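Long-range contact in tyrosine phosphatase (Orf virus, PDB 5NCR), which is a homodimeric protein tyrosine phosphatase with triple substrate specificity, probably also hydrolysing phosphoserine in proteins: residues V116-G125 and A160-L171. The protein carries 2 engineered substitutions. Numbering follows the deposited sequence.
With PO4 (phosphate ion), chain D; SO4 (sulfate ion), chain E.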
loop_
_atom_site.group_PDB
_atom_site.type_symbol
_atom_site.label_atom_id
_atom_site.label_comp_id
_atom_site.label_asym_id
_atom_site.label_seq_id
_atom_site.Cartn_x
_atom_site.Cartn_y
_atom_site.Cartn_z
ATOM N N VAL B 116 2.896 -22.242 0.345
ATOM C CA VAL B 116 3.049 -20.819 0.637
ATOM C C VAL B 116 3.768 -20.025 -0.452
ATOM O O VAL B 116 3.163 -19.110 -1.013
ATOM C CB VAL B 116 3.719 -20.587 2.035
ATOM C CG1 VAL B 116 3.987 -19.094 2.298
ATOM C CG2 VAL B 116 2.903 -21.210 3.167
ATOM N N ASN B 117 5.058 -20.323 -0.704
ATOM C CA ASN B 117 5.881 -19.481 -1.557
ATOM C C ASN B 117 5.976 -19.844 -3.040
ATOM O O ASN B 117 5.666 -18.990 -3.854
ATOM C CB ASN B 117 7.279 -19.360 -0.975
ATOM C CG ASN B 117 7.281 -18.679 0.362
ATOM O OD1 ASN B 117 7.756 -19.236 1.326
ATOM N ND2 ASN B 117 6.759 -17.486 0.483
ATOM N N ARG B 118 6.417 -21.056 -3.397
ATOM C CA ARG B 118 6.560 -21.422 -4.821
ATOM C C ARG B 118 5.210 -21.487 -5.524
ATOM O O ARG B 118 4.999 -20.775 -6.510
ATOM C CB ARG B 118 7.391 -22.708 -4.983
ATOM C CG ARG B 118 8.811 -22.532 -4.432
ATOM C CD ARG B 118 9.524 -23.824 -4.165
ATOM N NE ARG B 118 9.097 -24.443 -2.917
ATOM C CZ ARG B 118 9.551 -25.603 -2.452
ATOM N NH1 ARG B 118 10.477 -26.277 -3.120
ATOM N NH2 ARG B 118 9.078 -26.101 -1.324
ATOM N N SER B 119 4.272 -22.233 -4.936
ATOM C CA SER B 119 2.912 -22.365 -5.445
ATOM C C SER B 119 2.136 -21.065 -5.266
ATOM O O SER B 119 1.323 -20.728 -6.129
ATOM C CB SER B 119 2.192 -23.534 -4.782
ATOM O OG SER B 119 2.187 -23.361 -3.374
ATOM N N GLY B 120 2.368 -20.369 -4.149
ATOM C CA GLY B 120 1.760 -19.072 -3.888
ATOM C C GLY B 120 2.149 -18.078 -4.986
ATOM O O GLY B 120 1.291 -17.359 -5.494
ATOM N N ALA B 121 3.436 -18.090 -5.427
ATOM C CA ALA B 121 3.897 -17.205 -6.510
ATOM C C ALA B 121 3.190 -17.500 -7.831
ATOM O O ALA B 121 2.734 -16.581 -8.505
ATOM C CB ALA B 121 5.410 -17.295 -6.671
ATOM N N ALA B 122 2.983 -18.774 -8.122
ATOM C CA ALA B 122 2.245 -19.221 -9.311
ATOM C C ALA B 122 0.789 -18.746 -9.216
ATOM O O ALA B 122 0.260 -18.184 -10.180
ATOM C CB ALA B 122 2.286 -20.737 -9.391
ATOM N N ALA B 123 0.179 -18.926 -8.024
ATOM C CA ALA B 123 -1.186 -18.518 -7.713
ATOM C C ALA B 123 -1.365 -16.981 -7.912
ATOM O O ALA B 123 -2.297 -16.557 -8.577
ATOM C CB ALA B 123 -1.511 -18.900 -6.282
ATOM N N MET B 124 -0.456 -16.176 -7.361
ATOM C CA MET B 124 -0.467 -14.715 -7.484
ATOM C C MET B 124 -0.330 -14.309 -8.933
ATOM O O MET B 124 -1.118 -13.488 -9.417
ATOM C CB MET B 124 0.668 -14.093 -6.650
ATOM C CG MET B 124 0.498 -12.592 -6.436
ATOM S SD MET B 124 -0.986 -12.184 -5.443
ATOM C CE MET B 124 -1.216 -10.461 -5.952
ATOM N N GLY B 125 0.639 -14.921 -9.632
ATOM C CA GLY B 125 0.852 -14.644 -11.046
ATOM C C GLY B 125 -0.389 -14.924 -11.867
ATOM O O GLY B 125 -0.809 -14.088 -12.667
ATOM N N ALA B 160 -0.517 -17.823 5.571
ATOM C CA ALA B 160 0.808 -17.608 5.013
ATOM C C ALA B 160 0.661 -17.727 3.526
ATOM O O ALA B 160 0.083 -18.710 3.034
ATOM C CB ALA B 160 1.776 -18.650 5.517
ATOM N N PHE B 161 1.161 -16.720 2.803
ATOM C CA PHE B 161 1.047 -16.683 1.354
ATOM C C PHE B 161 2.098 -15.774 0.779
ATOM O O PHE B 161 2.115 -14.592 1.110
ATOM C CB PHE B 161 -0.378 -16.215 0.939
ATOM C CG PHE B 161 -0.542 -15.936 -0.544
ATOM C CD1 PHE B 161 -0.614 -16.977 -1.459
ATOM C CD2 PHE B 161 -0.657 -14.627 -1.013
ATOM C CE1 PHE B 161 -0.762 -16.716 -2.832
ATOM C CE2 PHE B 161 -0.832 -14.367 -2.378
ATOM C CZ PHE B 161 -0.861 -15.409 -3.283
ATOM N N LEU B 162 2.963 -16.307 -0.085
ATOM C CA LEU B 162 3.960 -15.513 -0.796
ATOM C C LEU B 162 4.781 -14.589 0.122
ATOM O O LEU B 162 4.853 -13.373 -0.070
ATOM C CB LEU B 162 3.216 -14.755 -1.907
ATOM C CG LEU B 162 3.999 -14.066 -3.019
ATOM C CD1 LEU B 162 5.062 -14.967 -3.645
ATOM C CD2 LEU B 162 3.035 -13.538 -4.038
ATOM N N GLU B 163 5.354 -15.187 1.155
ATOM C CA GLU B 163 6.164 -14.522 2.164
ATOM C C GLU B 163 7.527 -14.189 1.575
ATOM O O GLU B 163 8.129 -13.175 1.930
ATOM C CB GLU B 163 6.290 -15.422 3.425
ATOM C CG GLU B 163 4.948 -15.917 3.978
ATOM C CD GLU B 163 3.987 -14.828 4.408
ATOM O OE1 GLU B 163 4.470 -13.828 4.973
ATOM O OE2 GLU B 163 2.768 -14.953 4.153
ATOM N N ASN B 164 7.999 -15.037 0.653
ATOM C CA ASN B 164 9.255 -14.886 -0.063
ATOM C C ASN B 164 9.210 -13.546 -0.839
ATOM O O ASN B 164 8.477 -13.407 -1.826
ATOM C CB ASN B 164 9.453 -16.075 -1.014
ATOM C CG ASN B 164 10.777 -16.096 -1.711
ATOM O OD1 ASN B 164 11.259 -15.099 -2.213
ATOM N ND2 ASN B 164 11.404 -17.238 -1.763
ATOM N N ALA B 165 9.962 -12.553 -0.324
ATOM C CA ALA B 165 10.072 -11.197 -0.866
ATOM C C ALA B 165 10.683 -11.189 -2.267
ATOM O O ALA B 165 10.252 -10.408 -3.091
ATOM C CB ALA B 165 10.888 -10.330 0.067
ATOM N N ASN B 166 11.629 -12.107 -2.557
ATOM C CA ASN B 166 12.274 -12.266 -3.866
ATOM C C ASN B 166 11.236 -12.570 -4.958
ATOM O O ASN B 166 11.209 -11.899 -5.995
ATOM C CB ASN B 166 13.375 -13.356 -3.799
ATOM C CG ASN B 166 13.824 -13.969 -5.120
ATOM O OD1 ASN B 166 13.877 -15.201 -5.278
ATOM N ND2 ASN B 166 14.190 -13.144 -6.080
ATOM N N PHE B 167 10.358 -13.536 -4.692
ATOM C CA PHE B 167 9.300 -13.966 -5.598
ATOM C C PHE B 167 8.258 -12.871 -5.719
ATOM O O PHE B 167 7.790 -12.607 -6.823
ATOM C CB PHE B 167 8.615 -15.249 -5.064
ATOM C CG PHE B 167 9.416 -16.535 -5.070
ATOM C CD1 PHE B 167 10.715 -16.570 -5.598
ATOM C CD2 PHE B 167 8.870 -17.717 -4.571
ATOM C CE1 PHE B 167 11.458 -17.759 -5.590
ATOM C CE2 PHE B 167 9.618 -18.903 -4.565
ATOM C CZ PHE B 167 10.901 -18.917 -5.082
ATOM N N ARG B 168 7.852 -12.279 -4.578
ATOM C CA ARG B 168 6.835 -11.231 -4.556
ATOM C C ARG B 168 7.318 -10.025 -5.355
ATOM O O ARG B 168 6.529 -9.467 -6.099
ATOM C CB ARG B 168 6.464 -10.850 -3.119
ATOM C CG ARG B 168 5.015 -10.365 -2.961
ATOM C CD ARG B 168 4.571 -10.301 -1.502
ATOM N NE ARG B 168 5.378 -9.360 -0.741
ATOM C CZ ARG B 168 6.309 -9.694 0.138
ATOM N NH1 ARG B 168 6.561 -10.970 0.395
ATOM N NH2 ARG B 168 6.989 -8.754 0.779
ATOM N N TYR B 169 8.612 -9.661 -5.251
ATOM C CA TYR B 169 9.170 -8.539 -5.993
ATOM C C TYR B 169 9.150 -8.867 -7.493
ATOM O O TYR B 169 8.722 -8.032 -8.288
ATOM C CB TYR B 169 10.609 -8.215 -5.528
ATOM C CG TYR B 169 11.262 -7.090 -6.308
ATOM C CD1 TYR B 169 10.961 -5.758 -6.033
ATOM C CD2 TYR B 169 12.189 -7.359 -7.310
ATOM C CE1 TYR B 169 11.578 -4.716 -6.731
ATOM C CE2 TYR B 169 12.810 -6.327 -8.016
ATOM C CZ TYR B 169 12.496 -5.006 -7.728
ATOM O OH TYR B 169 13.111 -3.981 -8.413
ATOM N N GLN B 170 9.580 -10.094 -7.879
ATOM C CA GLN B 170 9.576 -10.518 -9.287
ATOM C C GLN B 170 8.153 -10.462 -9.889
ATOM O O GLN B 170 7.998 -10.073 -11.040
ATOM C CB GLN B 170 10.161 -11.915 -9.456
ATOM C CG GLN B 170 11.666 -11.962 -9.230
ATOM C CD GLN B 170 12.168 -13.370 -9.448
ATOM O OE1 GLN B 170 12.311 -13.842 -10.570
ATOM N NE2 GLN B 170 12.450 -14.073 -8.396
ATOM N N LEU B 171 7.139 -10.820 -9.100
ATOM C CA LEU B 171 5.727 -10.760 -9.504
ATOM C C LEU B 171 5.256 -9.313 -9.637
ATOM O O LEU B 171 4.569 -8.976 -10.595
ATOM C CB LEU B 171 4.845 -11.536 -8.515
ATOM C CG LEU B 171 5.012 -13.063 -8.520
ATOM C CD1 LEU B 171 4.377 -13.671 -7.311
ATOM C CD2 LEU B 171 4.396 -13.687 -9.746
HETATM P P PO4 D . 6.610 -23.392 -0.111
HETATM O O1 PO4 D . 7.420 -24.617 0.516
HETATM O O2 PO4 D . 6.696 -22.126 0.852
HETATM O O3 PO4 D . 5.081 -23.793 -0.330
HETATM O O4 PO4 D . 7.178 -23.025 -1.456
HETATM S S SO4 E . 11.739 -29.076 -1.381
HETATM O O1 SO4 E . 13.172 -29.055 -1.027
HETATM O O2 SO4 E . 11.158 -30.373 -1.001
HETATM O O3 SO4 E . 11.080 -27.975 -0.647
HETATM O O4 SO4 E . 11.578 -28.891 -2.829
#
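Val116 O receives the backbone N of Leu162 at 3.0 Å. The N-H...O angle of 164° is nearly straight, although the donor stands above the carbonyl plane. This bond ties the loop ahead of helix 118-134 to the one ahead of helix 165-177; the axes of the two short helical segments run almost parallel (15°), 10.0 Å apart.

Arg118 can be followed outward. Its CB faces phosphate O4, and CG, also near that oxygen, lies 3.7 Å from Phe167 CE2, at the edge of the ring. A bend at chi3 (-79°) turns the chain so that NE donates to phosphate O4 at 2.8 Å, while NH2 reaches phosphate O1. NH2 also donates to sulfate O3 and NH1 to sulfate O4. The phosphorus and the sulfur both lie in the guanidinium plane, at its edge; NH1 has a further partner in Leu79 O.

Deeper in, Ala121 CB meets two leucines, 3.8 Å from both Leu162 CD1 and Leu171 CD1. Met124 CB packs on Leu162 CD2 at 3.6 Å. With CG anti to the backbone N and a bend at chi2, the Met124 sulfur meets the edge of the Phe161 ring, 5.0 Å from its centroid, as a Met-aromatic contact.

Asn164 caps helix 165-177 by accepting from Phe167 N through OD1, while its ND2 lies over one face of the Phe167 ring and is hydrogen-bonded to Asp81 OD1 and Asp82 O. The backbone N atoms of Val116, Asn117 and Arg118 all donate to the phosphate, and Ala114 N and Ser112 OG are also hydrogen-bonded to it: the phosphate-binding P-loop of the cysteine-dependent protein tyrosine phosphatases, whose invariant arginine corresponds to Arg118.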